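Local coordinates for protein CdiI (Burkholderia pseudomallei 1026a, PDB 4G6V) that binds the C-terminal tRNase toxin domain of CdiA as its cognate immunity protein and neutralises its toxicity, at the interface of chains B and A. Sequence-based numbering; all coordinates share one arbitrary frame. Chains: chain A, CdiI; chain B, Adhesin/hemolysin.

Three patches make up this account of the toxin-immunity interface. The C-alpha centre of contact 1 lies about 15 Å from those of contact 2 and contact 3, which are about 6 Å apart and share B:Val58, B:Thr59 and A:Gln95. The toxin offers helix 111-123 at contact 1 and the start of helix 57-74, with B:Asp56 just before it, at the other two. On CdiI, the end of strand 91-95 and the residues just after it serve all three. Helix 57-74 also carries the active-site residue B:Glu66 and helix 111-123 carries B:Lys121, so CdiI engages two elements that contribute to the active site and may hinder tRNA access.

Contact 1: the interface of chains B and A. Residues chain B 116-117, 120-121, 124; chain A 6, 47, 61, 63, 97.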
# COMPACT_ATOMS: atom_id res chain seq x y z
N THR B 116 0.41 -1.78 11.34
CA THR B 116 -0.54 -2.77 10.82
C THR B 116 -0.51 -2.74 9.29
O THR B 116 -0.60 -3.77 8.61
CB THR B 116 -1.99 -2.51 11.31
OG1 THR B 116 -2.08 -2.65 12.73
CG2 THR B 116 -2.96 -3.49 10.66
N THR B 117 -0.37 -1.54 8.76
CA THR B 117 -0.47 -1.31 7.33
C THR B 117 0.74 -1.90 6.65
O THR B 117 0.62 -2.68 5.71
CB THR B 117 -0.67 0.22 7.04
OG1 THR B 117 -1.91 0.62 7.62
CG2 THR B 117 -0.68 0.53 5.55
N ASN B 120 0.75 -5.73 6.70
CA ASN B 120 -0.08 -6.28 5.63
C ASN B 120 0.38 -6.04 4.20
O ASN B 120 0.20 -6.89 3.33
CB ASN B 120 -1.54 -5.90 5.83
CG ASN B 120 -2.16 -6.66 6.99
OD1 ASN B 120 -2.46 -7.86 6.88
ND2 ASN B 120 -2.32 -5.99 8.12
N LYS B 121 1.01 -4.89 3.97
CA LYS B 121 1.67 -4.64 2.70
C LYS B 121 2.71 -5.72 2.47
O LYS B 121 2.91 -6.17 1.35
CB LYS B 121 2.33 -3.26 2.69
CG LYS B 121 1.43 -2.15 2.21
CD LYS B 121 1.95 -0.81 2.67
CE LYS B 121 1.09 0.36 2.19
NZ LYS B 121 0.98 0.44 0.70
N SER B 124 0.34 -9.50 2.58
CA SER B 124 -0.54 -9.68 1.42
C SER B 124 0.03 -9.12 0.12
O SER B 124 -0.24 -9.64 -0.97
CB SER B 124 -1.94 -9.11 1.68
OG SER B 124 -2.75 -10.03 2.37
N PHE A 6 -6.88 -1.58 0.79
CA PHE A 6 -7.15 -2.49 1.88
C PHE A 6 -8.64 -2.78 1.89
O PHE A 6 -9.44 -1.87 2.06
CB PHE A 6 -6.76 -1.86 3.20
CG PHE A 6 -5.33 -2.03 3.53
CD1 PHE A 6 -4.94 -2.67 4.69
CD2 PHE A 6 -4.35 -1.59 2.66
CE1 PHE A 6 -3.58 -2.86 4.98
CE2 PHE A 6 -2.99 -1.76 2.95
CZ PHE A 6 -2.61 -2.40 4.10
N LEU A 47 -6.89 -6.02 12.03
CA LEU A 47 -7.74 -5.63 10.90
C LEU A 47 -9.20 -5.43 11.31
O LEU A 47 -9.88 -4.52 10.84
CB LEU A 47 -7.63 -6.64 9.76
CG LEU A 47 -6.24 -6.81 9.15
CD1 LEU A 47 -6.15 -8.12 8.37
CD2 LEU A 47 -5.87 -5.61 8.27
N PHE A 61 -10.19 -10.35 4.73
CA PHE A 61 -9.46 -9.19 4.27
C PHE A 61 -8.66 -9.59 3.03
O PHE A 61 -8.17 -10.72 2.92
CB PHE A 61 -8.49 -8.72 5.35
CG PHE A 61 -7.47 -7.76 4.86
CD1 PHE A 61 -7.67 -6.40 4.97
CD2 PHE A 61 -6.31 -8.21 4.24
CE1 PHE A 61 -6.72 -5.51 4.49
CE2 PHE A 61 -5.36 -7.32 3.76
CZ PHE A 61 -5.56 -5.97 3.88
N LEU A 63 -6.03 -7.66 -0.32
CA LEU A 63 -5.36 -6.46 -0.78
C LEU A 63 -5.46 -6.35 -2.30
O LEU A 63 -5.46 -7.37 -3.01
CB LEU A 63 -3.92 -6.49 -0.32
CG LEU A 63 -3.16 -5.18 -0.15
CD1 LEU A 63 -3.86 -4.32 0.89
CD2 LEU A 63 -1.70 -5.45 0.26
N ASN A 97 -5.00 1.90 3.58
CA ASN A 97 -5.49 1.66 4.92
C ASN A 97 -5.75 2.97 5.67
O ASN A 97 -5.72 3.01 6.89
CB ASN A 97 -4.50 0.77 5.69
CG ASN A 97 -5.19 -0.19 6.66
OD1 ASN A 97 -6.38 -0.52 6.51
ND2 ASN A 97 -4.46 -0.62 7.68
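The hydroxyl OG1 of B:Thr117 accepts a hydrogen bond from the side-chain amide ND2 of A:Asn97 at 2.8 Å, nearly straight at 163° and lying in the amide plane. OG1 stands beside the backbone N (chi1 -64°), which turns the methyl CG2 of B:Thr117, anti to that N, to ring atom CZ of A:Phe6 at 3.8 Å. The A:Phe6 ring points its rim at the toxin helix, with the carbonyl O of B:Thr117 in plane at that edge. One turn on, CB of B:Asn120 touches CE1 of A:Phe6 at 3.8 Å. The B:Asn120 amide meets A:Leu47 tip to tip, ND2 lying 3.6 Å from methyl CD2. That amide is steadied within the toxin, where ND2 donates to the backbone O of B:Thr116 at 2.8 Å. Farther along, CB of B:Ser124 packs on CB of A:Leu63 at 3.8 Å. In the second shell, CB of A:Asn97 sits over the centre of one A:Phe6 face and CD1 of A:Leu63 covers the other toward the rim, while A:Leu47 CD2 lies over a face of A:Phe61. Toxin helix 111-123, which also carries the active-site residue B:Lys121, thus rests on CdiI strands 4-9 and 60-66, flanked by helix 45-53 and the loop of A:Asn97.

Contact 2: the interface of chains B and A. Residues chain B 58-59, 62-63; chain A 3, 69, 72, 75, 95-96.
B:Thr59 and A:Gln95 meet with their side chains at about a right angle, in a toxin-immunity interface of the contact-dependent growth inhibition family. The A:Gln95 chain leaves the end of strand 91-95 with CG anti to the backbone N (chi1 -167°) and runs extended beyond it, carrying its amide to toxin helix 57-74. There NE2 donates to the hydroxyl OG1 of B:Thr59 at 2.9 Å, almost straight at 174° and in the amide plane. The same OG1 exchanges a hydrogen bond with a water 2.9 Å away; this water is 2.7 Å from the backbone O of A:Ala72, tying the hydroxyl to the 3-10 helix 69-74 as well. A:Ile75 passes obliquely by, its CD1 near OG1. The methyl CG2 of B:Thr59 turns to CB of A:Ala72, at 3.9 Å.

One turn along the helix, B:Leu63 divides its two methyls between CdiI segments. CD1 packs on CB of A:Ala72 at 4.0 Å, whereas CD2 meets CD1 of A:Ile3 at 3.7 Å, the two side chains crossing at about a right angle. The aliphatic stem of A:Lys69 runs antiparallel past B:Leu63, CD beside CD2. A:Ile3 also lays CD1 against CB of B:Ser62, 4.0 Å away. The hydroxyl OG of B:Ser62 faces the carboxylate OD2 of A:Asp96 at 3.9 Å, a polar proximity without a hydrogen bond.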
# COMPACT_ATOMS: atom_id res chain seq x y z
N VAL B 58 -5.97 12.59 -3.13
CA VAL B 58 -5.36 11.51 -2.34
C VAL B 58 -4.31 10.71 -3.14
O VAL B 58 -3.15 10.58 -2.71
CB VAL B 58 -6.43 10.54 -1.81
CG1 VAL B 58 -5.78 9.30 -1.21
CG2 VAL B 58 -7.33 11.23 -0.79
N THR B 59 -4.74 10.14 -4.27
CA THR B 59 -3.87 9.36 -5.16
C THR B 59 -2.72 10.20 -5.68
O THR B 59 -1.56 9.78 -5.63
CB THR B 59 -4.65 8.76 -6.35
OG1 THR B 59 -5.47 7.68 -5.89
CG2 THR B 59 -3.71 8.23 -7.41
N SER B 62 -0.00 10.64 -3.07
CA SER B 62 0.86 9.47 -2.85
C SER B 62 1.90 9.31 -3.95
O SER B 62 3.02 8.93 -3.66
CB SER B 62 0.07 8.16 -2.68
OG SER B 62 -0.53 8.08 -1.39
N LEU B 63 1.54 9.59 -5.20
CA LEU B 63 2.52 9.56 -6.28
C LEU B 63 3.56 10.71 -6.16
O LEU B 63 4.74 10.49 -6.37
CB LEU B 63 1.84 9.55 -7.66
CG LEU B 63 0.87 8.37 -7.88
CD1 LEU B 63 0.40 8.33 -9.31
CD2 LEU B 63 1.52 7.03 -7.50
N ILE A 3 0.74 1.78 -4.17
CA ILE A 3 -0.62 2.05 -3.71
C ILE A 3 -1.45 0.79 -3.54
O ILE A 3 -1.56 -0.04 -4.45
CB ILE A 3 -1.33 3.08 -4.62
CG1 ILE A 3 -0.78 4.47 -4.32
CG2 ILE A 3 -2.79 3.07 -4.37
CD1 ILE A 3 -1.16 5.52 -5.36
N LYS A 69 1.27 1.99 -12.74
CA LYS A 69 1.12 3.36 -12.27
C LYS A 69 0.23 4.20 -13.19
O LYS A 69 -0.52 5.04 -12.73
CB LYS A 69 2.48 4.03 -12.10
CG LYS A 69 3.35 3.43 -10.98
CD LYS A 69 2.80 3.77 -9.60
CE LYS A 69 3.80 3.40 -8.52
NZ LYS A 69 5.22 3.53 -9.02
N ALA A 72 -3.49 4.59 -12.26
CA ALA A 72 -3.77 5.14 -10.93
C ALA A 72 -5.09 5.86 -10.90
O ALA A 72 -5.67 6.09 -9.83
CB ALA A 72 -2.65 6.09 -10.50
N ILE A 75 -8.64 3.79 -9.72
CA ILE A 75 -8.94 3.35 -8.37
C ILE A 75 -10.43 3.45 -7.99
O ILE A 75 -10.99 2.48 -7.49
CB ILE A 75 -8.01 4.01 -7.32
CG1 ILE A 75 -6.64 3.33 -7.36
CG2 ILE A 75 -8.59 3.94 -5.93
CD1 ILE A 75 -5.53 4.06 -6.57
N GLN A 95 -7.95 3.04 0.86
CA GLN A 95 -6.72 3.21 0.10
C GLN A 95 -5.59 3.41 1.11
O GLN A 95 -5.67 4.29 1.99
CB GLN A 95 -6.84 4.40 -0.82
CG GLN A 95 -5.74 4.45 -1.84
CD GLN A 95 -6.10 5.30 -3.03
OE1 GLN A 95 -7.27 5.43 -3.40
NE2 GLN A 95 -5.09 5.89 -3.65
N ASP A 96 -4.57 2.56 0.98
CA ASP A 96 -3.42 2.53 1.89
C ASP A 96 -3.85 2.53 3.34
O ASP A 96 -3.16 3.08 4.22
CB ASP A 96 -2.42 3.66 1.57
CG ASP A 96 -1.57 3.36 0.33
OD1 ASP A 96 -1.30 2.15 0.06
OD2 ASP A 96 -1.18 4.33 -0.37
O HOH W 1 -7.24 7.48 -8.14

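Contact 3: the interface of chains B and A. Residues chain B 56, 58-59; chain A 95, 99, 101.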
# COMPACT_ATOMS: atom_id res chain seq x y z
N ASP B 56 -7.27 11.82 -8.30
CA ASP B 56 -7.77 12.80 -7.34
C ASP B 56 -6.67 13.27 -6.39
O ASP B 56 -5.52 12.94 -6.59
CB ASP B 56 -8.87 12.17 -6.50
CG ASP B 56 -8.46 10.81 -5.97
OD1 ASP B 56 -7.72 10.75 -4.95
OD2 ASP B 56 -8.84 9.81 -6.60
N VAL B 58 -5.97 12.59 -3.13
CA VAL B 58 -5.36 11.51 -2.34
C VAL B 58 -4.31 10.71 -3.14
O VAL B 58 -3.15 10.58 -2.71
CB VAL B 58 -6.43 10.54 -1.81
CG1 VAL B 58 -5.78 9.30 -1.21
CG2 VAL B 58 -7.33 11.23 -0.79
N THR B 59 -4.74 10.14 -4.27
CA THR B 59 -3.87 9.36 -5.16
C THR B 59 -2.72 10.20 -5.68
O THR B 59 -1.56 9.78 -5.63
CB THR B 59 -4.65 8.76 -6.35
OG1 THR B 59 -5.47 7.68 -5.89
CG2 THR B 59 -3.71 8.23 -7.41
N GLN A 95 -7.95 3.04 0.86
CA GLN A 95 -6.72 3.21 0.10
C GLN A 95 -5.59 3.41 1.11
O GLN A 95 -5.67 4.29 1.99
CB GLN A 95 -6.84 4.40 -0.82
CG GLN A 95 -5.74 4.45 -1.84
CD GLN A 95 -6.10 5.30 -3.03
OE1 GLN A 95 -7.27 5.43 -3.40
NE2 GLN A 95 -5.09 5.89 -3.65
N TYR A 99 -7.61 6.08 3.61
CA TYR A 99 -8.66 6.85 2.96
C TYR A 99 -9.87 6.01 2.48
O TYR A 99 -9.75 5.20 1.57
CB TYR A 99 -8.05 7.63 1.78
CG TYR A 99 -9.04 8.50 1.04
CD1 TYR A 99 -9.40 8.22 -0.28
CD2 TYR A 99 -9.62 9.60 1.66
CE1 TYR A 99 -10.30 9.03 -0.97
CE2 TYR A 99 -10.52 10.41 0.98
CZ TYR A 99 -10.86 10.12 -0.33
OH TYR A 99 -11.76 10.91 -1.00
N ARG A 101 -12.72 4.73 0.46
CA ARG A 101 -13.20 4.87 -0.91
C ARG A 101 -14.63 4.40 -1.04
O ARG A 101 -15.23 4.48 -2.11
CB ARG A 101 -12.34 4.08 -1.86
CG ARG A 101 -10.98 4.67 -2.09
CD ARG A 101 -11.00 5.58 -3.30
NE ARG A 101 -9.68 6.15 -3.56
CZ ARG A 101 -9.49 7.36 -4.09
NH1 ARG A 101 -10.53 8.13 -4.39
NH2 ARG A 101 -8.26 7.80 -4.30
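OD1 of the B:Asp56 carboxylate is gripped from both proteins: the guanidinium NH2 of A:Arg101 reaches it across the interface at 3.1 Å, and the backbone N of B:Thr59 donates to it from within the toxin at 3.1 Å. The arginine bond is a salt bridge, fairly straight (164°), and meets OD1 on its syn side, whereas the backbone donor comes from above the carboxylate plane. The two charged groups meet tip to tip with their planes turned 60° apart, and the contacts of OD2 with NH1 and NH2 are weak. Bent at chi2 (-93°), the A:Arg101 chain presents its guanidinium edge to A:Gln95 as well. NE and NH2 both donate to OE1 of that glutamine, the NH2 bond at 2.7 Å, fixing the rotation of the amide whose NE2 serves B:Thr59. A:Tyr99 lays CE1 over one guanidinium face, toward its rim. On the tyrosine's own ring, methyl CG2 of B:Val58 sits over the centre of a face, 3.4 Å from the ring centroid, in a CH-pi contact. B:Asp56 caps the start of helix 57-74, whose amino end may favour its negative charge. The site thereby anchors the beginning of the toxin helix bearing B:Glu66 to CdiI, joining charge pairing to apolar contact in cognate toxin recognition.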